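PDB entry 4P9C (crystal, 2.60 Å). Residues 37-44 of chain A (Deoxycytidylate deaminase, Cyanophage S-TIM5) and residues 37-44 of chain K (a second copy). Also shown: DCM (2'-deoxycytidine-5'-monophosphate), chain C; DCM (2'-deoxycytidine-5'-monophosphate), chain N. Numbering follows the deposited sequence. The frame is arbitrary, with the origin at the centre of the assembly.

Chain A 37-44: NGSILAHG
Chain K (37-44) NGSILAHG

Two copies of one segment of a cyanophage deoxycytidylate deaminase meet around I40, each running from a loop (37-39) into a strand (40-44); the strand axes approach to 5.7 Å, with N-to-C directions 133° apart, and the contact buries 443 Å² in total. The register centres on I40(A) opposite I40(K), CA to CA 5.5 Å, with S39(A) CA 6.1 Å from A42(K) CA. N37(A) (phi/psi 55/46, chi1 m) is exposed and makes no contact with the chain K stretch. G38(A) (59/43) has a positive phi, which favours glycine; its O lies 3.1 Å from H43(K) CE1 and accepts a hydrogen bond from water 1 at 2.8 Å. That water also accepts from H43(K) N at 3.2 Å and, weakly, from N4 of the chain C nucleotide at 3.3 Å, so it links both chains to the ligand. S39(A) (-143/135, chi1 t) points its CA-CB bond sideways, and its OG donates a weak hydrogen bond to L41(K) O at 3.3 Å; S39(K) OG returns a weak one to L41(A) O at 3.4 Å. I40(A) (-90/99, chi1 m, chi2 t) points toward its counterpart: the CB atoms pack at 4.1 Å, an apolar contact at the centre, while I40(A) O and I40(K) O, both acceptors, sit 2.9 Å apart without bonding. I40(A) CD1 reaches to 4.2 Å from H43(K) ND1. L41(A) (-80/-30, m, t) and A42(A) (-149/141) direct their CA-CB bonds away; the L41(A) carbonyl O is the acceptor for S39(K) OG. H43(A) (-128/112, chi1 p, chi2 -115°) points toward chain K, with CE1 3.4 Å from G38(K) O and ND1 4.2 Å from I40(K) CD1; the chain N nucleotide's N4 lies at its ring edge. H43(A) O lies 3.0 Å from that nucleotide's N3, and G44(A) CA (-115/145) 3.3 Å from its O2.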

# COMPACT_ATOMS: atom_id res chain seq x y z
N ASN A 37 1.62 -6.55 -14.55
CA ASN A 37 0.97 -7.77 -14.04
C ASN A 37 -0.50 -7.88 -14.43
O ASN A 37 -1.36 -8.20 -13.60
CB ASN A 37 1.12 -7.86 -12.52
CG ASN A 37 2.55 -8.00 -12.08
OD1 ASN A 37 3.30 -8.83 -12.62
ND2 ASN A 37 2.95 -7.21 -11.09
N GLY A 38 -0.78 -7.62 -15.71
CA GLY A 38 -2.14 -7.64 -16.23
C GLY A 38 -3.06 -6.66 -15.53
O GLY A 38 -4.21 -7.00 -15.20
N SER A 39 -2.57 -5.45 -15.28
CA SER A 39 -3.37 -4.39 -14.68
C SER A 39 -3.01 -3.04 -15.30
O SER A 39 -1.83 -2.73 -15.47
CB SER A 39 -3.18 -4.36 -13.17
OG SER A 39 -4.09 -3.47 -12.54
N ILE A 40 -4.02 -2.25 -15.63
CA ILE A 40 -3.80 -0.91 -16.19
C ILE A 40 -3.72 0.12 -15.07
O ILE A 40 -4.76 0.58 -14.55
CB ILE A 40 -4.87 -0.52 -17.24
CG1 ILE A 40 -4.88 -1.53 -18.40
CG2 ILE A 40 -4.62 0.89 -17.76
CD1 ILE A 40 -6.12 -1.47 -19.28
N LEU A 41 -2.50 0.47 -14.69
CA LEU A 41 -2.28 1.32 -13.51
C LEU A 41 -2.49 2.81 -13.78
O LEU A 41 -2.88 3.55 -12.87
CB LEU A 41 -0.88 1.08 -12.93
CG LEU A 41 -0.44 -0.39 -12.80
CD1 LEU A 41 1.00 -0.45 -12.31
CD2 LEU A 41 -1.36 -1.19 -11.87
N ALA A 42 -2.24 3.24 -15.01
CA ALA A 42 -2.46 4.63 -15.39
C ALA A 42 -2.84 4.79 -16.85
O ALA A 42 -2.30 4.10 -17.72
CB ALA A 42 -1.22 5.47 -15.07
N HIS A 43 -3.75 5.69 -17.14
CA HIS A 43 -4.09 6.06 -18.50
C HIS A 43 -4.01 7.56 -18.71
O HIS A 43 -4.77 8.30 -18.18
CB HIS A 43 -5.46 5.53 -18.89
CG HIS A 43 -6.56 5.90 -17.96
ND1 HIS A 43 -7.24 4.97 -17.23
CD2 HIS A 43 -7.10 7.09 -17.64
CE1 HIS A 43 -8.15 5.56 -16.50
NE2 HIS A 43 -8.09 6.85 -16.73
N GLY A 44 -3.05 7.98 -19.50
CA GLY A 44 -2.79 9.39 -19.75
C GLY A 44 -3.03 9.78 -21.19
O GLY A 44 -2.79 9.00 -22.11
N ASN K 37 -11.33 6.62 -9.23
CA ASN K 37 -10.51 7.84 -9.35
C ASN K 37 -9.68 7.90 -10.64
O ASN K 37 -8.52 8.34 -10.62
CB ASN K 37 -9.58 7.98 -8.13
CG ASN K 37 -10.34 8.00 -6.81
OD1 ASN K 37 -11.17 8.87 -6.56
ND2 ASN K 37 -10.04 7.03 -5.95
N GLY K 38 -10.28 7.47 -11.75
CA GLY K 38 -9.57 7.42 -13.03
C GLY K 38 -8.47 6.37 -13.06
O GLY K 38 -7.32 6.68 -13.39
N SER K 39 -8.83 5.13 -12.72
CA SER K 39 -7.88 4.01 -12.76
C SER K 39 -8.60 2.67 -12.98
O SER K 39 -9.52 2.33 -12.24
CB SER K 39 -7.05 3.97 -11.47
OG SER K 39 -5.98 3.04 -11.58
N ILE K 40 -8.15 1.93 -13.99
CA ILE K 40 -8.70 0.61 -14.27
C ILE K 40 -7.99 -0.43 -13.39
O ILE K 40 -7.02 -1.06 -13.81
CB ILE K 40 -8.61 0.25 -15.78
CG1 ILE K 40 -9.35 1.30 -16.62
CG2 ILE K 40 -9.19 -1.15 -16.05
CD1 ILE K 40 -8.99 1.28 -18.11
N LEU K 41 -8.50 -0.57 -12.17
CA LEU K 41 -7.85 -1.39 -11.17
C LEU K 41 -7.93 -2.87 -11.51
O LEU K 41 -7.07 -3.66 -11.10
CB LEU K 41 -8.44 -1.12 -9.78
CG LEU K 41 -8.43 0.34 -9.31
CD1 LEU K 41 -9.32 0.51 -8.10
CD2 LEU K 41 -7.01 0.84 -9.02
N ALA K 42 -8.96 -3.25 -12.26
CA ALA K 42 -9.13 -4.62 -12.71
C ALA K 42 -9.89 -4.71 -14.03
O ALA K 42 -10.86 -3.98 -14.25
CB ALA K 42 -9.83 -5.45 -11.64
N HIS K 43 -9.48 -5.61 -14.89
CA HIS K 43 -10.21 -6.00 -16.08
C HIS K 43 -10.40 -7.48 -16.08
O HIS K 43 -9.49 -8.19 -16.08
CB HIS K 43 -9.51 -5.55 -17.37
CG HIS K 43 -8.08 -5.97 -17.48
ND1 HIS K 43 -7.06 -5.09 -17.30
CD2 HIS K 43 -7.51 -7.15 -17.77
CE1 HIS K 43 -5.92 -5.70 -17.46
NE2 HIS K 43 -6.17 -6.96 -17.75
N GLY K 44 -11.62 -7.93 -16.09
CA GLY K 44 -11.92 -9.35 -16.05
C GLY K 44 -12.85 -9.76 -17.17
O GLY K 44 -13.76 -9.01 -17.53
N1 DCM C . -8.33 -13.38 -16.31
C2 DCM C . -8.97 -12.21 -16.16
N3 DCM C . -8.27 -11.00 -16.28
C4 DCM C . -6.89 -11.01 -16.55
C5 DCM C . -6.22 -12.21 -16.70
C6 DCM C . -6.94 -13.40 -16.58
O2 DCM C . -10.18 -12.18 -15.93
N4 DCM C . -6.22 -9.87 -16.66
C1' DCM C . -9.07 -14.67 -16.18
C2' DCM C . -9.56 -15.15 -17.53
C3' DCM C . -9.57 -16.65 -17.40
C4' DCM C . -8.56 -16.96 -16.31
O4' DCM C . -8.17 -15.70 -15.71
O3' DCM C . -10.87 -17.09 -16.96
C5' DCM C . -7.35 -17.67 -16.93
O5' DCM C . -6.42 -16.70 -17.43
P DCM C . -4.92 -17.12 -17.84
O1P DCM C . -4.85 -17.81 -19.16
O2P DCM C . -4.05 -15.75 -17.84
O3P DCM C . -4.31 -18.02 -16.65
N1 DCM N . -5.73 13.30 -17.25
C2 DCM N . -5.28 12.07 -17.62
N3 DCM N . -5.96 10.92 -17.19
C4 DCM N . -7.11 11.04 -16.39
C5 DCM N . -7.57 12.30 -16.01
C6 DCM N . -6.88 13.42 -16.45
O2 DCM N . -4.28 11.94 -18.32
N4 DCM N . -7.76 9.95 -15.99
C1' DCM N . -5.00 14.52 -17.69
C2' DCM N . -5.32 14.91 -19.12
C3' DCM N . -5.33 16.41 -19.09
C4' DCM N . -5.82 16.74 -17.69
O4' DCM N . -5.41 15.64 -16.84
O3' DCM N . -3.99 16.91 -19.26
C5' DCM N . -7.35 16.92 -17.69
O5' DCM N . -7.75 17.32 -16.38
P DCM N . -9.25 17.02 -15.89
O1P DCM N . -9.61 15.59 -15.94
O2P DCM N . -9.38 17.64 -14.39
O3P DCM N . -10.23 17.94 -16.80
O HOH W 1 -6.87 -7.36 -14.57